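Local coordinates for protein beta-lactamase (Francisella tularensis subsp. tularensis, PDB 3P09) that probably hydrolyses beta-lactam antibiotics to substituted beta-amino acids, as a class A beta-lactamase of antibiotic resistance, at residues A[27-30]-A[31-34]; A[64-67]-A[68-72]; A[201-204]-A[205-209]; A[231-235]-A[236-240]. One frame throughout, in Å; residues are numbered along the deposited sequence.

Overall arrangement
The four contacts are local and follow one another in series; none nests within or crosses another. Contact 1 joins successive turns of helix 24-35. It stands apart, about 11 Å at the nearest atoms from contact 4 and farther from the others. Contact 2 covers the first turns of helix 66-80. Contact 3 is the last part of helix 196-208, and contact 4 closes the hairpin between strands 225-232 and 239-246. Contact 2 links contacts 3 and 4: Phe68 and Val71 pack on Phe202 and Tyr205 of contact 3, while Ser64 and Val65 meet Gly231 and Asn240 of contact 4. It thus ties the helical part of the fold to the edge of the five-stranded sheet.

Contact 1: A[27-30]-A[31-34]; sequences SFKN and LENK
Leu31 packs against Phe28 from the turn before. Its CD1 comes to the rim of the phenyl ring, near the ring plane, 4.3 Å from Phe28 CD1. Leu31 CG also rests close to the backbone, 3.5 Å from Ser27 O. This CG stands beside its own backbone N and anti to the carbonyl carbon (chi1 -62°), a placing that turns the branch back toward the preceding turn. Both side chains are buried. Phe28 meets Leu280 and Leu31 meets Ala277, both on helix 271-289, and the Phe28 ring also meets that of Tyr54. Phe28 and Leu31 lie on helix 24-35. In class A beta-lactamases the N-terminal helix packs with the C-terminal helix on one face of the main sheet, as here. Regular i to i+4 backbone bonds run through the segment, with Asn33 N 3.0 Å from Lys29 O.

The side of Lys29, Asn30 and Asn33 is looser and lies at the solvent. Lys29 crosses Glu32 at about a right angle, its chain bent at chi2 (66°). Lys29 NZ stays 4.4 Å from Glu32 OE1, beyond a salt bridge. A water joins them, 2.5 Å from Lys29 NZ and 2.6 Å from Glu32 OE1. Glu32 itself is buried and well anchored: OE1 also bonds Tyr54 OH, and OE2 accepts from the backbone N of Ile39. Farther round, Asn30 and Asn33 do not bond directly, and their amide planes are 42° apart. A second water donates to Asn30 OD1 at 3.2 Å and accepts from Asn33 ND2 at 3.0 Å.

Contact 2: A[64-67]-A[68-72]; sequences SVFK and FLLVG
Ser64 and Lys67 fit the SxxK motif of class A beta-lactamases, at the start of helix 66-80, and Val65 within it packs against Phe68. The two side chains lie side by side and point the same way, with Val65 CG1 3.4 Å from Phe68 CE2. Phe68 CG sits between its backbone N and carbonyl carbon (chi1 87°), which lays the ring back along Val65. Phe68 N donates to Val65 O at 3.1 Å, from 42° above the carbonyl plane. Leu70 N donates to Phe66 O. Leu70 CD2 approaches the Phe66 ring obliquely, 4.3 Å from Phe66 CE2. Lys67 passes its CG over one face of that ring. Its chain then runs extended, and Lys67 NZ reaches Ser64 OG at 3.1 Å. The same NZ is also bonded to Ser125 O, so two oxygens grip the amine, with a longer, weak ion pair to Glu161. By analogy with the family, Ser64 is probably the nucleophile and this pair lies in the active site. Val65 and Phe68 pack on Ile181 of helix 178-190, Leu70 on helix 127-137, and Val71 on helix 115-123. Val65 also packs on Gly231 and Asn240, on strands 225-232 and 239-246.

Contact 3: A[201-204]-A[205-209]; sequences IFIK and YLQDN
Ile201 overlaps the outer end of the Tyr205 ring. Its CG2 lies 3.3 Å from Tyr205 CE2, and the two side chains run side by side in the same direction. This branch is anti to the Ile201 backbone N and beside the carbonyl carbon, on the side of the next turn. The carbonyl O of Ile201 lies over one face of the same ring, 3.3 Å above its plane and offset toward the rim. It also accepts the backbone bond from Tyr205 N. Tyr205 OH is bonded to Ser116 OG and Asn119 ND2, so the hydroxyl is anchored by two partners on helix 115-123.

Phe202 and Leu206 repeat the spacing on a second side of the helix. Leu206 CG lies over one face of the Phe202 ring, and Leu206 CD1 is 3.4 Å from Phe202 CE2. Phe202 also packs on Phe68 and Leu75 of helix 66-80, and on Leu188 of helix 178-190. These are the last turns of helix 196-208, whose buried side packs on helices 66-80, 178-190 and 115-123. On a third side Ile203 CG2 lies alongside the Gln207 amide, 3.7 Å from Gln207 CD.

Lys204 curls over Asp208, its chain bent at chi2 (56°) and chi4 (66°). Lys204 NZ meets the syn lone pair of Asp208 OD1 at 2.8 Å, and a weak bond reaches OD2. A carboxylate near the C-terminal end of a helix is usually disfavoured. The salt bridge probably offsets this and helps keep Asp208 ionised.

Contact 4: A[231-235]-A[236-240]; sequences GTCGQ and YAATN. With SO4 (sulfate ion), chain F.
The K(T/S)G-type motif lies near the end of strand 225-232 at the probable active site, and its Gly231 pairs with Asn240 of strand 239-246 near the turn end of the hairpin. Asn240 N donates to Gly231 O at 2.8 Å. Gly231 N returns a bond to Asn240 O at 3.1 Å. Thr232 and Thr239 form the next, non-hydrogen-bonded pair. Thr232 OG1 donates to sulfate O1 at 2.6 Å and also meets Arg215 NH2. The sulfate is held by Thr230 and Ser125 as well. It probably marks where a substrate carboxylate would bind, as in other class A enzymes.

Beyond the strands the chain turns back through a type I' beta turn from Gln235 to Ala238. Cys233 N bonds Ala238 O at 3.3 Å, and Cys233 CB packs 3.7 Å from Ala238 CB. A water bridges the same loop, accepting from Gly234 N at 2.7 Å and donating to Ala238 O at 2.8 Å. The Gln235 amide stands almost upright to the Tyr236 ring, planes 82° apart, and places NE2 at the ring edge 3.4 Å from Tyr236 CD2. Cys233 SG forms a disulfide with Cys63, just before Ser64.

Contact 1: A[27-30]-A[31-34]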
loop_
_atom_site.group_PDB
_atom_site.type_symbol
_atom_site.label_atom_id
_atom_site.label_comp_id
_atom_site.label_asym_id
_atom_site.label_seq_id
_atom_site.Cartn_x
_atom_site.Cartn_y
_atom_site.Cartn_z
ATOM N N SER A 27 -18.482 -4.588 -15.744
ATOM C CA SER A 27 -17.286 -3.966 -16.294
ATOM C C SER A 27 -16.002 -4.531 -15.685
ATOM O O SER A 27 -15.009 -4.730 -16.384
ATOM C CB SER A 27 -17.351 -2.447 -16.135
ATOM O OG SER A 27 -18.241 -1.898 -17.091
ATOM N N PHE A 28 -16.016 -4.802 -14.388
ATOM C CA PHE A 28 -14.849 -5.408 -13.758
ATOM C C PHE A 28 -14.651 -6.833 -14.270
ATOM O O PHE A 28 -13.529 -7.257 -14.528
ATOM C CB PHE A 28 -14.986 -5.370 -12.236
ATOM C CG PHE A 28 -15.013 -3.971 -11.676
ATOM C CD1 PHE A 28 -14.162 -2.998 -12.176
ATOM C CD2 PHE A 28 -15.903 -3.622 -10.674
ATOM C CE1 PHE A 28 -14.189 -1.705 -11.676
ATOM C CE2 PHE A 28 -15.937 -2.324 -10.162
ATOM C CZ PHE A 28 -15.078 -1.367 -10.663
ATOM N N LYS A 29 -15.749 -7.570 -14.425
ATOM C CA LYS A 29 -15.696 -8.911 -15.003
ATOM C C LYS A 29 -15.121 -8.916 -16.422
ATOM O O LYS A 29 -14.398 -9.836 -16.806
ATOM C CB LYS A 29 -17.091 -9.555 -15.010
ATOM C CG LYS A 29 -17.122 -10.963 -15.591
ATOM C CD LYS A 29 -16.338 -11.945 -14.734
ATOM C CE LYS A 29 -16.405 -13.346 -15.329
ATOM N NZ LYS A 29 -15.852 -14.387 -14.421
ATOM N N ASN A 30 -15.447 -7.895 -17.208
ATOM C CA ASN A 30 -14.873 -7.780 -18.541
ATOM C C ASN A 30 -13.355 -7.623 -18.490
ATOM O O ASN A 30 -12.641 -8.174 -19.330
ATOM C CB ASN A 30 -15.521 -6.637 -19.330
ATOM C CG ASN A 30 -16.957 -6.945 -19.734
ATOM O OD1 ASN A 30 -17.370 -8.109 -19.776
ATOM N ND2 ASN A 30 -17.724 -5.900 -20.041
ATOM N N LEU A 31 -12.859 -6.885 -17.498
ATOM C CA LEU A 31 -11.415 -6.730 -17.349
ATOM C C LEU A 31 -10.748 -8.072 -17.066
ATOM O O LEU A 31 -9.668 -8.357 -17.591
ATOM C CB LEU A 31 -11.074 -5.724 -16.243
ATOM C CG LEU A 31 -11.553 -4.280 -16.439
ATOM C CD1 LEU A 31 -11.165 -3.435 -15.224
ATOM C CD2 LEU A 31 -10.972 -3.683 -17.712
ATOM N N GLU A 32 -11.389 -8.890 -16.231
ATOM C CA GLU A 32 -10.871 -10.220 -15.913
ATOM C C GLU A 32 -10.831 -11.127 -17.142
ATOM O O GLU A 32 -9.849 -11.832 -17.369
ATOM C CB GLU A 32 -11.685 -10.865 -14.780
ATOM C CG GLU A 32 -11.322 -10.287 -13.412
ATOM C CD GLU A 32 -12.253 -10.722 -12.289
ATOM O OE1 GLU A 32 -13.367 -11.202 -12.575
ATOM O OE2 GLU A 32 -11.869 -10.571 -11.105
ATOM N N ASN A 33 -11.901 -11.099 -17.926
ATOM C CA ASN A 33 -11.976 -11.867 -19.164
ATOM C C ASN A 33 -10.887 -11.450 -20.136
ATOM O O ASN A 33 -10.287 -12.276 -20.829
ATOM C CB ASN A 33 -13.336 -11.656 -19.822
ATOM C CG ASN A 33 -14.460 -12.335 -19.063
ATOM O OD1 ASN A 33 -14.231 -13.292 -18.330
ATOM N ND2 ASN A 33 -15.686 -11.840 -19.239
ATOM N N LYS A 34 -10.646 -10.148 -20.180
ATOM C CA LYS A 34 -9.685 -9.565 -21.094
ATOM C C LYS A 34 -8.248 -9.939 -20.720
ATOM O O LYS A 34 -7.435 -10.260 -21.594
ATOM C CB LYS A 34 -9.874 -8.043 -21.095
ATOM C CG LYS A 34 -9.038 -7.273 -22.083
ATOM C CD LYS A 34 -9.450 -5.799 -22.051
ATOM C CE LYS A 34 -8.521 -4.924 -22.872
ATOM N NZ LYS A 34 -8.708 -3.486 -22.539
HETATM O O HOH W 1 -13.574 -13.508 -13.791
HETATM O O HOH W 2 -16.045 -10.235 -21.784
#

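Contact 2: A[64-67]-A[68-72]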
loop_
_atom_site.group_PDB
_atom_site.type_symbol
_atom_site.label_atom_id
_atom_site.label_comp_id
_atom_site.label_asym_id
_atom_site.label_seq_id
_atom_site.Cartn_x
_atom_site.Cartn_y
_atom_site.Cartn_z
ATOM N N SER A 64 4.578 -5.001 -1.791
ATOM C CA SER A 64 5.095 -3.812 -1.123
ATOM C C SER A 64 4.031 -2.940 -0.468
ATOM O O SER A 64 4.361 -2.007 0.250
ATOM C CB SER A 64 5.907 -2.961 -2.100
ATOM O OG SER A 64 7.202 -3.506 -2.259
ATOM N N VAL A 65 2.759 -3.227 -0.702
ATOM C CA VAL A 65 1.720 -2.428 -0.049
ATOM C C VAL A 65 1.840 -2.480 1.490
ATOM O O VAL A 65 1.467 -1.537 2.190
ATOM C CB VAL A 65 0.312 -2.850 -0.512
ATOM C CG1 VAL A 65 -0.768 -2.103 0.274
ATOM C CG2 VAL A 65 0.154 -2.576 -2.009
ATOM N N PHE A 66 2.366 -3.579 2.018
ATOM C CA PHE A 66 2.515 -3.701 3.467
ATOM C C PHE A 66 3.295 -2.506 4.026
ATOM O O PHE A 66 3.179 -2.175 5.202
ATOM C CB PHE A 66 3.196 -5.031 3.848
ATOM C CG PHE A 66 4.702 -4.958 3.931
ATOM C CD1 PHE A 66 5.485 -5.104 2.794
ATOM C CD2 PHE A 66 5.334 -4.767 5.157
ATOM C CE1 PHE A 66 6.869 -5.041 2.876
ATOM C CE2 PHE A 66 6.710 -4.694 5.244
ATOM C CZ PHE A 66 7.482 -4.829 4.102
ATOM N N LYS A 67 4.092 -1.848 3.186
ATOM C CA LYS A 67 4.935 -0.767 3.705
ATOM C C LYS A 67 4.140 0.404 4.313
ATOM O O LYS A 67 4.655 1.107 5.178
ATOM C CB LYS A 67 5.947 -0.292 2.644
ATOM C CG LYS A 67 6.999 -1.368 2.337
ATOM C CD LYS A 67 7.737 -1.114 1.021
ATOM C CE LYS A 67 8.714 -2.268 0.745
ATOM N NZ LYS A 67 9.368 -2.115 -0.590
ATOM N N PHE A 68 2.895 0.620 3.887
ATOM C CA PHE A 68 2.124 1.701 4.514
ATOM C C PHE A 68 1.592 1.306 5.893
ATOM O O PHE A 68 1.438 2.153 6.776
ATOM C CB PHE A 68 1.034 2.301 3.588
ATOM C CG PHE A 68 -0.308 1.579 3.621
ATOM C CD1 PHE A 68 -1.163 1.694 4.719
ATOM C CD2 PHE A 68 -0.732 0.842 2.516
ATOM C CE1 PHE A 68 -2.403 1.056 4.733
ATOM C CE2 PHE A 68 -1.978 0.186 2.522
ATOM C CZ PHE A 68 -2.810 0.302 3.633
ATOM N N LEU A 69 1.335 0.017 6.086
ATOM C CA LEU A 69 0.970 -0.489 7.416
ATOM C C LEU A 69 2.134 -0.338 8.389
ATOM O O LEU A 69 1.962 0.023 9.561
ATOM C CB LEU A 69 0.595 -1.964 7.326
ATOM C CG LEU A 69 -0.640 -2.232 6.478
ATOM C CD1 LEU A 69 -0.850 -3.755 6.317
ATOM C CD2 LEU A 69 -1.849 -1.596 7.126
ATOM N N LEU A 70 3.322 -0.633 7.885
ATOM C CA LEU A 70 4.551 -0.533 8.665
ATOM C C LEU A 70 4.791 0.907 9.106
ATOM O O LEU A 70 5.119 1.167 10.259
ATOM C CB LEU A 70 5.729 -1.025 7.822
ATOM C CG LEU A 70 7.133 -0.836 8.402
ATOM C CD1 LEU A 70 7.264 -1.531 9.760
ATOM C CD2 LEU A 70 8.221 -1.309 7.435
ATOM N N VAL A 71 4.627 1.843 8.176
ATOM C CA VAL A 71 4.813 3.252 8.497
ATOM C C VAL A 71 3.733 3.737 9.470
ATOM O O VAL A 71 4.007 4.498 10.399
ATOM C CB VAL A 71 4.885 4.098 7.218
ATOM C CG1 VAL A 71 4.685 5.566 7.524
ATOM C CG2 VAL A 71 6.222 3.856 6.555
ATOM N N GLY A 72 2.509 3.263 9.281
ATOM C CA GLY A 72 1.462 3.525 10.249
ATOM C C GLY A 72 1.862 3.063 11.650
ATOM O O GLY A 72 1.692 3.782 12.635
#

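Contact 3: A[201-204]-A[205-209]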
loop_
_atom_site.group_PDB
_atom_site.type_symbol
_atom_site.label_atom_id
_atom_site.label_comp_id
_atom_site.label_asym_id
_atom_site.label_seq_id
_atom_site.Cartn_x
_atom_site.Cartn_y
_atom_site.Cartn_z
ATOM N N ILE A 201 1.173 13.641 8.769
ATOM C CA ILE A 201 2.480 13.136 8.356
ATOM C C ILE A 201 2.313 11.947 7.435
ATOM O O ILE A 201 2.985 11.829 6.395
ATOM C CB ILE A 201 3.312 12.725 9.598
ATOM C CG1 ILE A 201 3.748 13.986 10.367
ATOM C CG2 ILE A 201 4.523 11.900 9.181
ATOM C CD1 ILE A 201 4.338 13.713 11.746
ATOM N N PHE A 202 1.406 11.054 7.817
ATOM C CA PHE A 202 1.111 9.880 7.016
ATOM C C PHE A 202 0.623 10.286 5.624
ATOM O O PHE A 202 1.093 9.784 4.601
ATOM C CB PHE A 202 0.056 9.041 7.738
ATOM C CG PHE A 202 -0.340 7.787 7.012
ATOM C CD1 PHE A 202 0.511 6.694 6.979
ATOM C CD2 PHE A 202 -1.583 7.690 6.401
ATOM C CE1 PHE A 202 0.143 5.526 6.332
ATOM C CE2 PHE A 202 -1.965 6.527 5.745
ATOM C CZ PHE A 202 -1.103 5.441 5.712
ATOM N N ILE A 203 -0.332 11.199 5.596
ATOM C CA ILE A 203 -0.883 11.698 4.345
ATOM C C ILE A 203 0.197 12.307 3.457
ATOM O O ILE A 203 0.244 12.052 2.256
ATOM C CB ILE A 203 -1.957 12.757 4.638
ATOM C CG1 ILE A 203 -3.245 12.062 5.096
ATOM C CG2 ILE A 203 -2.196 13.637 3.416
ATOM C CD1 ILE A 203 -4.272 13.009 5.714
ATOM N N LYS A 204 1.071 13.115 4.046
ATOM C CA LYS A 204 2.147 13.726 3.267
ATOM C C LYS A 204 3.094 12.679 2.649
ATOM O O LYS A 204 3.492 12.803 1.488
ATOM C CB LYS A 204 2.908 14.763 4.104
ATOM C CG LYS A 204 4.001 15.533 3.354
ATOM C CD LYS A 204 3.454 16.245 2.116
ATOM C CE LYS A 204 4.378 17.369 1.636
ATOM N NZ LYS A 204 5.692 16.880 1.126
ATOM N N TYR A 205 3.451 11.642 3.405
ATOM C CA TYR A 205 4.277 10.571 2.832
ATOM C C TYR A 205 3.621 9.965 1.588
ATOM O O TYR A 205 4.267 9.735 0.561
ATOM C CB TYR A 205 4.464 9.412 3.811
ATOM C CG TYR A 205 5.282 9.647 5.061
ATOM C CD1 TYR A 205 6.475 10.359 5.041
ATOM C CD2 TYR A 205 4.865 9.092 6.269
ATOM C CE1 TYR A 205 7.221 10.534 6.227
ATOM C CE2 TYR A 205 5.588 9.255 7.434
ATOM C CZ TYR A 205 6.765 9.966 7.415
ATOM O OH TYR A 205 7.441 10.095 8.621
ATOM N N LEU A 206 2.341 9.640 1.709
ATOM C CA LEU A 206 1.611 9.000 0.619
ATOM C C LEU A 206 1.540 9.904 -0.608
ATOM O O LEU A 206 1.635 9.442 -1.755
ATOM C CB LEU A 206 0.199 8.657 1.085
ATOM C CG LEU A 206 0.065 7.512 2.089
ATOM C CD1 LEU A 206 -1.399 7.414 2.473
ATOM C CD2 LEU A 206 0.583 6.191 1.513
ATOM N N GLN A 207 1.355 11.197 -0.365
ATOM C CA GLN A 207 1.325 12.173 -1.445
ATOM C C GLN A 207 2.682 12.390 -2.110
ATOM O O GLN A 207 2.749 12.781 -3.279
ATOM C CB GLN A 207 0.763 13.512 -0.946
ATOM C CG GLN A 207 -0.725 13.430 -0.554
ATOM C CD GLN A 207 -1.254 14.745 -0.038
ATOM O OE1 GLN A 207 -0.492 15.596 0.397
ATOM N NE2 GLN A 207 -2.569 14.921 -0.088
ATOM N N ASP A 208 3.759 12.154 -1.368
ATOM C CA ASP A 208 5.107 12.286 -1.922
ATOM C C ASP A 208 5.498 11.105 -2.807
ATOM O O ASP A 208 6.497 11.168 -3.528
ATOM C CB ASP A 208 6.142 12.404 -0.798
ATOM C CG ASP A 208 6.166 13.774 -0.159
ATOM O OD1 ASP A 208 5.549 14.714 -0.715
ATOM O OD2 ASP A 208 6.820 13.907 0.900
ATOM N N ASN A 209 4.747 10.007 -2.728
ATOM C CA ASN A 209 5.095 8.804 -3.478
ATOM C C ASN A 209 5.064 9.011 -4.992
ATOM O O ASN A 209 4.169 9.659 -5.508
ATOM C CB ASN A 209 4.163 7.633 -3.118
ATOM C CG ASN A 209 4.451 6.392 -3.944
ATOM O OD1 ASN A 209 3.537 5.734 -4.459
ATOM N ND2 ASN A 209 5.733 6.080 -4.104
#

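Contact 4: A[231-235]-A[236-240]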
loop_
_atom_site.group_PDB
_atom_site.type_symbol
_atom_site.label_atom_id
_atom_site.label_comp_id
_atom_site.label_asym_id
_atom_site.label_seq_id
_atom_site.Cartn_x
_atom_site.Cartn_y
_atom_site.Cartn_z
ATOM N N GLY A 231 2.266 -1.912 -5.018
ATOM C CA GLY A 231 2.877 -3.182 -4.691
ATOM C C GLY A 231 3.033 -3.967 -5.973
ATOM O O GLY A 231 2.128 -3.997 -6.807
ATOM N N THR A 232 4.186 -4.605 -6.130
ATOM C CA THR A 232 4.463 -5.384 -7.321
ATOM C C THR A 232 5.304 -6.603 -6.923
ATOM O O THR A 232 6.503 -6.467 -6.689
ATOM C CB THR A 232 5.240 -4.525 -8.347
ATOM O OG1 THR A 232 4.656 -3.215 -8.423
ATOM C CG2 THR A 232 5.187 -5.166 -9.702
ATOM N N CYS A 233 4.689 -7.784 -6.820
ATOM C CA CYS A 233 5.423 -8.958 -6.324
ATOM C C CYS A 233 6.516 -9.464 -7.266
ATOM O O CYS A 233 7.553 -9.975 -6.813
ATOM C CB CYS A 233 4.472 -10.121 -5.964
ATOM S SG CYS A 233 3.648 -9.888 -4.367
ATOM N N GLY A 234 6.260 -9.360 -8.567
ATOM C CA GLY A 234 7.128 -9.957 -9.564
ATOM C C GLY A 234 6.785 -11.414 -9.808
ATOM O O GLY A 234 7.547 -12.147 -10.446
ATOM N N GLN A 235 5.642 -11.845 -9.285
ATOM C CA GLN A 235 5.101 -13.150 -9.631
ATOM C C GLN A 235 3.580 -13.102 -9.553
ATOM O O GLN A 235 3.023 -12.190 -8.946
ATOM C CB GLN A 235 5.659 -14.235 -8.716
ATOM C CG GLN A 235 5.485 -13.958 -7.242
ATOM C CD GLN A 235 5.629 -15.212 -6.393
ATOM O OE1 GLN A 235 6.504 -16.048 -6.635
ATOM N NE2 GLN A 235 4.756 -15.352 -5.396
ATOM N N TYR A 236 2.930 -14.085 -10.172
ATOM C CA TYR A 236 1.468 -14.159 -10.246
ATOM C C TYR A 236 0.852 -12.844 -10.715
ATOM O O TYR A 236 -0.240 -12.462 -10.270
ATOM C CB TYR A 236 0.866 -14.599 -8.908
ATOM C CG TYR A 236 1.274 -15.994 -8.509
ATOM C CD1 TYR A 236 0.813 -17.107 -9.213
ATOM C CD2 TYR A 236 2.128 -16.205 -7.433
ATOM C CE1 TYR A 236 1.194 -18.392 -8.851
ATOM C CE2 TYR A 236 2.514 -17.486 -7.065
ATOM C CZ TYR A 236 2.047 -18.572 -7.774
ATOM O OH TYR A 236 2.432 -19.840 -7.395
ATOM N N ALA A 237 1.560 -12.166 -11.615
ATOM C CA ALA A 237 1.130 -10.880 -12.163
ATOM C C ALA A 237 0.672 -9.897 -11.083
ATOM O O ALA A 237 -0.065 -8.959 -11.375
ATOM C CB ALA A 237 0.015 -11.095 -13.191
ATOM N N ALA A 238 1.113 -10.095 -9.840
ATOM C CA ALA A 238 0.554 -9.324 -8.722
ATOM C C ALA A 238 0.910 -7.856 -8.843
ATOM O O ALA A 238 2.086 -7.478 -8.800
ATOM C CB ALA A 238 1.013 -9.887 -7.365
ATOM N N THR A 239 -0.118 -7.030 -8.989
ATOM C CA THR A 239 0.072 -5.603 -9.236
ATOM C C THR A 239 -0.977 -4.856 -8.425
ATOM O O THR A 239 -2.173 -5.058 -8.640
ATOM C CB THR A 239 -0.137 -5.288 -10.740
ATOM O OG1 THR A 239 0.521 -6.279 -11.548
ATOM C CG2 THR A 239 0.411 -3.906 -11.089
ATOM N N ASN A 240 -0.544 -4.024 -7.473
ATOM C CA ASN A 240 -1.489 -3.378 -6.553
ATOM C C ASN A 240 -1.312 -1.874 -6.505
ATOM O O ASN A 240 -0.225 -1.353 -6.757
ATOM C CB ASN A 240 -1.331 -3.890 -5.104
ATOM C CG ASN A 240 -1.472 -5.396 -4.968
ATOM O OD1 ASN A 240 -2.144 -6.058 -5.750
ATOM N ND2 ASN A 240 -0.850 -5.937 -3.930
HETATM S S SO4 F . 6.527 -1.594 -5.836
HETATM O O1 SO4 F . 6.367 -1.590 -7.274
HETATM O O2 SO4 F . 6.646 -2.962 -5.342
HETATM O O3 SO4 F . 7.731 -0.859 -5.522
HETATM O O4 SO4 F . 5.366 -0.979 -5.220
HETATM O O HOH W 3 4.267 -8.518 -10.123
#